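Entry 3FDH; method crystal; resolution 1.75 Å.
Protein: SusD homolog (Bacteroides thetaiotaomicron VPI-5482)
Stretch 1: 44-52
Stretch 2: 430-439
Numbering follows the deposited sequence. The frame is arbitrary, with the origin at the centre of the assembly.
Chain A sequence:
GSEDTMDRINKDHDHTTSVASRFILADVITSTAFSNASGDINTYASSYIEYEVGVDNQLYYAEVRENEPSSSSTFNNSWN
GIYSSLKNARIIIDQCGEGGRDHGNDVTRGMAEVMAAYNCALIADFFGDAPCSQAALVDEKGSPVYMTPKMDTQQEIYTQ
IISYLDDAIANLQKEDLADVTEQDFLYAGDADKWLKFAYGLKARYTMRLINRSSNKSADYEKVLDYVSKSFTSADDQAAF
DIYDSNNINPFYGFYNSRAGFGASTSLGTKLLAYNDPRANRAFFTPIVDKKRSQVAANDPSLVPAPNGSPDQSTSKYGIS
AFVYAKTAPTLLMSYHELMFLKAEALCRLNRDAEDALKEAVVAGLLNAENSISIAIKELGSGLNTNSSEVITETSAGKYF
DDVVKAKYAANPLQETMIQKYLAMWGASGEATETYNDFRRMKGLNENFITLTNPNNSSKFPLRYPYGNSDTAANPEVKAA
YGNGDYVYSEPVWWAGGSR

Stretch 1 44-52: YASSYIEYE
Stretch 2, residues 430-439: EATETYNDFR

Where two helices pack closely, small residues commonly mark the point of nearest approach and larger side chains fill the space as the axes diverge. The contact between residues 44-52 and 430-439 of this SusD homolog, some 380 residues apart in sequence, illustrates the principle. Helix 44-48 and helix 431-439 run in broadly the same direction, with a crossing angle of 44° and axes 8.2 Å apart at their closest; the register is set by S46 and A431, whose CA atoms lie 5.3 Å apart. They bury 433 Å² between them, both sides summed.

E430 makes no contact with stretch 1; its O accepts a hydrogen bond from T434 N (2.9 Å). A431 then points directly toward stretch 1. Its methyl group packs against several residues of stretch 1: A431 CB lies 3.9 Å from A45 CB, 3.5 Å from S46 OG and 3.7 Å from Y51 CD2, so that A431 CB lies at the edge of the tyrosine ring. A45 is equally compact, and its CB also comes within 3.5 Å of A431 O, so side chain meets backbone directly. S46 adopts the m rotamer (chi1 -62°).

T432 and E433 direct their CA-to-CB bonds away; T432 touches A45 with its backbone alone, T432 N to A45 CB 4.0 Å, E433 makes no contact, and the next side chain to face stretch 1 is T434 (m, chi1 -68°). T434 OG1 and Y51 OH are joined by a 2.8 Å hydrogen bond, the polar link across an otherwise largely apolar contact. Y51 (chi1 -84°, chi2 -23°) reaches it from beyond the end of the first helix: E50 takes a left-handed conformation (phi/psi 63/35), Y51 returns to -76/-28, and Y51 N bonds to S46 O at 2.8 Å. T434 CG2 meets I49 CD1 at 4.0 Å, so threonine serves both polar and apolar neighbours.

Y435 (t, chi1 174°, chi2 72°) follows. Its CB packs 3.9 Å from A45 CB, and its CD1 lies 4.0 Å from I49 CG2, which sits at the ring edge. The Y48 ring (m, chi1 -57°, chi2 -28°) meets it obliquely, with centroids 5.9 Å apart, planes at 48° and Y48 CD2 4.0 Å from Y435 CE1.

N436 and D437 make no contact with stretch 1; N436 instead donates from ND2 to E433 OE1 (3.0 Å). F438 (t, chi1 -173°, chi2 84°) extends the apolar surface, its CG 3.7 Å from I49 CG2. I49, the first residue to leave helical geometry (phi/psi -104/16), uses chi1 48° and chi2 65°, both p, to spread its branches: CD1 reaches T434 and CG2 reaches Y435 and F438. R439 (m, chi1 -69°) makes no contact across the stretches, and its NE donates a weak hydrogen bond to Y435 O (3.4 Å).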

# COMPACT_ATOMS: atom_id res chain seq x y z
N TYR A 44 -8.50 3.73 -4.58
CA TYR A 44 -8.74 3.24 -5.95
C TYR A 44 -8.08 1.90 -6.17
O TYR A 44 -8.65 0.99 -6.78
CB TYR A 44 -8.35 4.29 -6.99
CG TYR A 44 -9.33 5.43 -7.09
CD1 TYR A 44 -9.44 6.39 -6.07
CD2 TYR A 44 -10.12 5.59 -8.22
CE1 TYR A 44 -10.34 7.47 -6.19
CE2 TYR A 44 -11.04 6.65 -8.34
CZ TYR A 44 -11.14 7.60 -7.34
OH TYR A 44 -12.04 8.64 -7.50
N ALA A 45 -6.86 1.74 -5.68
CA ALA A 45 -6.19 0.44 -5.76
C ALA A 45 -7.06 -0.67 -5.21
O ALA A 45 -7.13 -1.79 -5.74
CB ALA A 45 -4.83 0.50 -5.01
N SER A 46 -7.74 -0.37 -4.12
CA SER A 46 -8.62 -1.34 -3.46
C SER A 46 -9.63 -1.91 -4.43
O SER A 46 -9.92 -3.11 -4.44
CB SER A 46 -9.37 -0.72 -2.28
OG SER A 46 -8.51 -0.28 -1.26
N SER A 47 -10.14 -1.02 -5.28
CA SER A 47 -11.10 -1.41 -6.30
C SER A 47 -10.37 -2.15 -7.44
O SER A 47 -10.75 -3.21 -7.87
CB SER A 47 -11.80 -0.19 -6.91
OG SER A 47 -12.49 -0.53 -8.08
N TYR A 48 -9.27 -1.59 -7.91
CA TYR A 48 -8.61 -2.18 -9.07
C TYR A 48 -8.21 -3.64 -8.87
O TYR A 48 -8.36 -4.46 -9.79
CB TYR A 48 -7.46 -1.33 -9.57
CG TYR A 48 -7.78 0.08 -9.95
CD1 TYR A 48 -9.05 0.43 -10.39
CD2 TYR A 48 -6.78 1.04 -10.00
CE1 TYR A 48 -9.30 1.72 -10.80
CE2 TYR A 48 -7.04 2.32 -10.40
CZ TYR A 48 -8.31 2.65 -10.83
OH TYR A 48 -8.59 3.94 -11.29
N ILE A 49 -7.69 -3.99 -7.69
CA ILE A 49 -7.25 -5.37 -7.38
C ILE A 49 -8.22 -6.13 -6.49
O ILE A 49 -7.91 -7.14 -5.86
CB ILE A 49 -5.76 -5.49 -6.97
CG1 ILE A 49 -5.36 -4.48 -5.91
CG2 ILE A 49 -4.92 -5.24 -8.24
CD1 ILE A 49 -6.02 -4.63 -4.61
N GLU A 50 -9.41 -5.55 -6.43
CA GLU A 50 -10.58 -6.23 -5.90
C GLU A 50 -10.60 -6.64 -4.45
O GLU A 50 -11.21 -7.65 -4.06
CB GLU A 50 -10.98 -7.38 -6.83
CG GLU A 50 -11.30 -6.92 -8.27
CD GLU A 50 -11.79 -8.01 -9.19
OE1 GLU A 50 -12.02 -9.15 -8.76
OE2 GLU A 50 -11.91 -7.72 -10.40
N TYR A 51 -9.97 -5.80 -3.63
CA TYR A 51 -10.08 -5.93 -2.15
C TYR A 51 -11.45 -5.42 -1.68
O TYR A 51 -12.01 -5.83 -0.62
CB TYR A 51 -9.04 -5.06 -1.50
CG TYR A 51 -7.66 -5.66 -1.37
CD1 TYR A 51 -7.47 -7.06 -1.38
CD2 TYR A 51 -6.55 -4.84 -1.14
CE1 TYR A 51 -6.20 -7.61 -1.19
CE2 TYR A 51 -5.29 -5.38 -0.95
CZ TYR A 51 -5.11 -6.75 -0.94
OH TYR A 51 -3.83 -7.24 -0.76
N GLU A 52 -11.95 -4.49 -2.48
CA GLU A 52 -13.23 -3.81 -2.29
C GLU A 52 -13.85 -3.51 -3.60
O GLU A 52 -13.17 -3.50 -4.64
CB GLU A 52 -13.08 -2.50 -1.49
CG GLU A 52 -12.37 -2.61 -0.13
CD GLU A 52 -13.06 -3.40 0.96
OE1 GLU A 52 -14.28 -3.66 0.85
OE2 GLU A 52 -12.37 -3.71 1.97
N GLU A 430 -2.52 -0.93 2.49
CA GLU A 430 -1.65 -1.86 1.70
C GLU A 430 -2.09 -2.20 0.27
O GLU A 430 -1.38 -2.90 -0.46
CB GLU A 430 -1.37 -3.13 2.51
CG GLU A 430 -0.56 -2.85 3.76
CD GLU A 430 -0.10 -4.12 4.47
OE1 GLU A 430 -0.97 -4.88 4.95
OE2 GLU A 430 1.13 -4.33 4.56
N ALA A 431 -3.25 -1.67 -0.14
CA ALA A 431 -3.78 -1.96 -1.47
C ALA A 431 -2.85 -1.32 -2.46
O ALA A 431 -2.62 -1.81 -3.57
CB ALA A 431 -5.21 -1.44 -1.65
N THR A 432 -2.31 -0.21 -2.02
CA THR A 432 -1.40 0.56 -2.87
C THR A 432 -0.28 -0.38 -3.34
O THR A 432 0.01 -0.57 -4.52
CB THR A 432 -0.81 1.74 -2.05
OG1 THR A 432 -1.84 2.72 -1.82
CG2 THR A 432 0.34 2.41 -2.76
N GLU A 433 0.35 -1.01 -2.37
CA GLU A 433 1.47 -1.92 -2.66
C GLU A 433 0.98 -3.22 -3.35
O GLU A 433 1.66 -3.76 -4.20
CB GLU A 433 2.27 -2.18 -1.38
CG GLU A 433 3.48 -3.07 -1.52
CD GLU A 433 4.56 -2.50 -2.43
OE1 GLU A 433 4.51 -1.32 -2.78
OE2 GLU A 433 5.51 -3.25 -2.74
N THR A 434 -0.20 -3.70 -3.01
CA THR A 434 -0.71 -4.93 -3.66
C THR A 434 -0.92 -4.75 -5.14
O THR A 434 -0.68 -5.65 -5.94
CB THR A 434 -1.96 -5.39 -3.06
OG1 THR A 434 -1.64 -5.83 -1.74
CG2 THR A 434 -2.55 -6.56 -3.88
N TYR A 435 -1.27 -3.52 -5.45
CA TYR A 435 -1.48 -3.11 -6.85
C TYR A 435 -0.15 -3.04 -7.65
O TYR A 435 -0.10 -3.41 -8.82
CB TYR A 435 -2.21 -1.79 -6.86
CG TYR A 435 -2.37 -1.18 -8.21
CD1 TYR A 435 -3.28 -1.72 -9.14
CD2 TYR A 435 -1.70 -0.03 -8.54
CE1 TYR A 435 -3.43 -1.15 -10.38
CE2 TYR A 435 -1.87 0.56 -9.75
CZ TYR A 435 -2.74 0.01 -10.67
OH TYR A 435 -2.86 0.66 -11.85
N ASN A 436 0.92 -2.65 -6.98
CA ASN A 436 2.26 -2.74 -7.54
C ASN A 436 2.61 -4.20 -7.78
O ASN A 436 3.06 -4.56 -8.85
CB ASN A 436 3.32 -2.12 -6.64
CG ASN A 436 3.19 -0.63 -6.53
OD1 ASN A 436 2.82 0.04 -7.51
ND2 ASN A 436 3.47 -0.08 -5.32
N ASP A 437 2.41 -5.06 -6.77
CA ASP A 437 2.74 -6.47 -6.94
C ASP A 437 1.97 -7.09 -8.09
O ASP A 437 2.48 -7.89 -8.87
CB ASP A 437 2.40 -7.29 -5.69
CG ASP A 437 3.43 -7.13 -4.52
OD1 ASP A 437 4.66 -7.12 -4.76
OD2 ASP A 437 3.01 -7.17 -3.34
N PHE A 438 0.73 -6.64 -8.27
CA PHE A 438 -0.15 -7.27 -9.27
C PHE A 438 0.36 -6.95 -10.64
O PHE A 438 0.47 -7.81 -11.53
CB PHE A 438 -1.62 -6.75 -9.16
CG PHE A 438 -2.56 -7.49 -10.05
CD1 PHE A 438 -3.12 -8.69 -9.67
CD2 PHE A 438 -2.82 -7.05 -11.31
CE1 PHE A 438 -3.92 -9.39 -10.52
CE2 PHE A 438 -3.62 -7.73 -12.15
CZ PHE A 438 -4.18 -8.91 -11.77
N ARG A 439 0.70 -5.69 -10.79
CA ARG A 439 1.20 -5.22 -12.07
C ARG A 439 2.61 -5.77 -12.35
O ARG A 439 2.99 -6.01 -13.49
CB ARG A 439 1.21 -3.69 -12.12
CG ARG A 439 -0.16 -3.08 -12.15
CD ARG A 439 -0.01 -1.56 -12.27
NE ARG A 439 0.57 -0.98 -11.07
CZ ARG A 439 1.15 0.19 -10.99
NH1 ARG A 439 1.30 0.89 -12.08
NH2 ARG A 439 1.65 0.60 -9.86